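Local structure of Emp46p (Saccharomyces cerevisiae, 2A6X) at residues Gly110-Leu115 / Thr126-Asp131. The protein is a lectin-type cargo receptor that recognises carbohydrate without calcium and is involved in the secretion of glycoproteins. The protein carries 1 engineered substitution. Residues are numbered along the deposited sequence; the frame is centred on the assembly and turned at random.
Sequences GLMILL and TAFLND. Engineered in segment 126-131: Phe128 (natural residue Tyr).
Met112 and Phe128 sit opposite each other in the register as an antiparallel hydrogen-bonded pair, with Met112 N to Phe128 O at 3.0 Å and nearly straight (172° at the hydrogen). Phe128 N returns a bond to Met112 O at 2.8 Å. Equivalent pairs of backbone hydrogen bonds join Gly110 with Asn130 and Leu114 with Thr126, six bonds in all. Between these pairs run CA-H...O contacts, such as Leu129 CA to Gly110 O at 3.4 Å. A water bridges Leu114 O, to which it donates, and Thr126 OG1, 2.7 Å from the water. The two strands are neighbours in one sheet of the legume-lectin-like beta sandwich; strand 84-91 pairs with the far edge of 111-115. Side chains alternate between the faces. On one, Met112 and the engineered Phe128 (Tyr in the natural sequence) lie side by side. The methionine chain runs extended until its bend at chi3 (70°), which brings CE obliquely against the ring, 3.4 Å from Phe128 CD2; Leu114 CD2 reaches Phe128 CE2 at 4.1 Å, and Ile138 touches both Met112 and Phe128. On the other face, Leu111 CD1 lies 4.3 Å from Leu129 CD2, while Ile113 reaches Leu160 and Leu162 of the opposing sheet.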
loop_
_atom_site.group_PDB
_atom_site.type_symbol
_atom_site.label_atom_id
_atom_site.label_comp_id
_atom_site.label_asym_id
_atom_site.label_seq_id
_atom_site.Cartn_x
_atom_site.Cartn_y
_atom_site.Cartn_z
ATOM N N GLY A 110 -12.498 4.365 -0.777
ATOM C CA GLY A 110 -11.318 4.463 -1.607
ATOM C C GLY A 110 -10.860 3.148 -2.190
ATOM O O GLY A 110 -11.681 2.300 -2.517
ATOM N N LEU A 111 -9.541 3.003 -2.318
ATOM C CA LEU A 111 -8.922 1.903 -3.040
ATOM C C LEU A 111 -7.959 1.161 -2.136
ATOM O O LEU A 111 -7.103 1.765 -1.492
ATOM C CB LEU A 111 -8.186 2.418 -4.283
ATOM C CG LEU A 111 -7.260 1.439 -4.995
ATOM C CD1 LEU A 111 -8.068 0.315 -5.711
ATOM C CD2 LEU A 111 -6.309 2.138 -5.985
ATOM N N MET A 112 -8.144 -0.153 -2.058
ATOM C CA MET A 112 -7.237 -1.033 -1.339
ATOM C C MET A 112 -6.618 -2.037 -2.324
ATOM O O MET A 112 -7.346 -2.763 -3.017
ATOM C CB MET A 112 -8.018 -1.802 -0.264
ATOM C CG MET A 112 -7.107 -2.677 0.572
ATOM S SD MET A 112 -7.912 -3.765 1.809
ATOM C CE MET A 112 -8.686 -4.911 0.798
ATOM N N ILE A 113 -5.286 -2.087 -2.399
ATOM C CA ILE A 113 -4.560 -3.074 -3.182
ATOM C C ILE A 113 -3.884 -4.023 -2.204
ATOM O O ILE A 113 -3.110 -3.599 -1.365
ATOM C CB ILE A 113 -3.521 -2.406 -4.110
ATOM C CG1 ILE A 113 -4.242 -1.418 -5.041
ATOM C CG2 ILE A 113 -2.755 -3.431 -4.905
ATOM C CD1 ILE A 113 -3.326 -0.508 -5.823
ATOM N N LEU A 114 -4.209 -5.300 -2.299
ATOM C CA LEU A 114 -3.868 -6.236 -1.254
ATOM C C LEU A 114 -3.013 -7.351 -1.773
ATOM O O LEU A 114 -3.353 -7.983 -2.771
ATOM C CB LEU A 114 -5.166 -6.800 -0.664
ATOM C CG LEU A 114 -5.052 -7.901 0.383
ATOM C CD1 LEU A 114 -4.369 -7.463 1.644
ATOM C CD2 LEU A 114 -6.481 -8.382 0.733
ATOM N N LEU A 115 -1.876 -7.576 -1.105
ATOM C CA LEU A 115 -1.044 -8.747 -1.326
ATOM C C LEU A 115 -1.335 -9.743 -0.213
ATOM O O LEU A 115 -1.124 -9.465 0.965
ATOM C CB LEU A 115 0.446 -8.400 -1.327
ATOM C CG LEU A 115 0.974 -7.797 -2.627
ATOM C CD1 LEU A 115 0.338 -6.432 -2.921
ATOM C CD2 LEU A 115 2.460 -7.694 -2.565
ATOM N N THR A 126 -4.881 -8.383 -5.194
ATOM C CA THR A 126 -6.320 -8.142 -5.426
ATOM C C THR A 126 -6.645 -6.699 -5.111
ATOM O O THR A 126 -6.177 -6.176 -4.095
ATOM C CB THR A 126 -7.232 -9.135 -4.637
ATOM O OG1 THR A 126 -6.822 -9.275 -3.275
ATOM C CG2 THR A 126 -7.148 -10.528 -5.202
ATOM N N ALA A 127 -7.443 -6.060 -5.977
ATOM C CA ALA A 127 -7.748 -4.644 -5.848
ATOM C C ALA A 127 -9.240 -4.462 -5.572
ATOM O O ALA A 127 -10.068 -5.058 -6.256
ATOM C CB ALA A 127 -7.350 -3.900 -7.093
ATOM N N PHE A 128 -9.547 -3.634 -4.587
ATOM C CA PHE A 128 -10.914 -3.455 -4.081
ATOM C C PHE A 128 -11.267 -1.970 -4.024
ATOM O O PHE A 128 -10.468 -1.135 -3.598
ATOM C CB PHE A 128 -11.080 -4.021 -2.663
ATOM C CG PHE A 128 -10.736 -5.469 -2.516
ATOM C CD1 PHE A 128 -11.736 -6.437 -2.481
ATOM C CD2 PHE A 128 -9.419 -5.875 -2.359
ATOM C CE1 PHE A 128 -11.403 -7.788 -2.346
ATOM C CE2 PHE A 128 -9.100 -7.206 -2.221
ATOM C CZ PHE A 128 -10.096 -8.162 -2.197
ATOM N N LEU A 129 -12.504 -1.652 -4.396
ATOM C CA LEU A 129 -13.075 -0.347 -4.155
ATOM C C LEU A 129 -14.169 -0.432 -3.101
ATOM O O LEU A 129 -14.922 -1.412 -3.041
ATOM C CB LEU A 129 -13.707 0.181 -5.435
ATOM C CG LEU A 129 -12.760 0.554 -6.536
ATOM C CD1 LEU A 129 -13.512 0.646 -7.881
ATOM C CD2 LEU A 129 -12.054 1.856 -6.173
ATOM N N ASN A 130 -14.264 0.593 -2.269
ATOM C CA ASN A 130 -15.402 0.752 -1.371
ATOM C C ASN A 130 -15.783 2.227 -1.368
ATOM O O ASN A 130 -14.918 3.083 -1.488
ATOM C CB ASN A 130 -15.044 0.250 0.032
ATOM C CG ASN A 130 -16.270 -0.028 0.900
ATOM O OD1 ASN A 130 -17.400 0.308 0.543
ATOM N ND2 ASN A 130 -16.043 -0.655 2.053
ATOM N N ASP A 131 -17.079 2.516 -1.272
ATOM C CA ASP A 131 -17.570 3.905 -1.293
ATOM C C ASP A 131 -18.021 4.443 0.073
ATOM O O ASP A 131 -18.733 5.457 0.148
ATOM C CB ASP A 131 -18.697 4.060 -2.331
ATOM C CG ASP A 131 -19.937 3.220 -2.016
ATOM O OD1 ASP A 131 -19.970 2.469 -1.013
ATOM O OD2 ASP A 131 -20.952 3.264 -2.743
HETATM O O HOH W 1 -4.549 -10.669 -2.845
#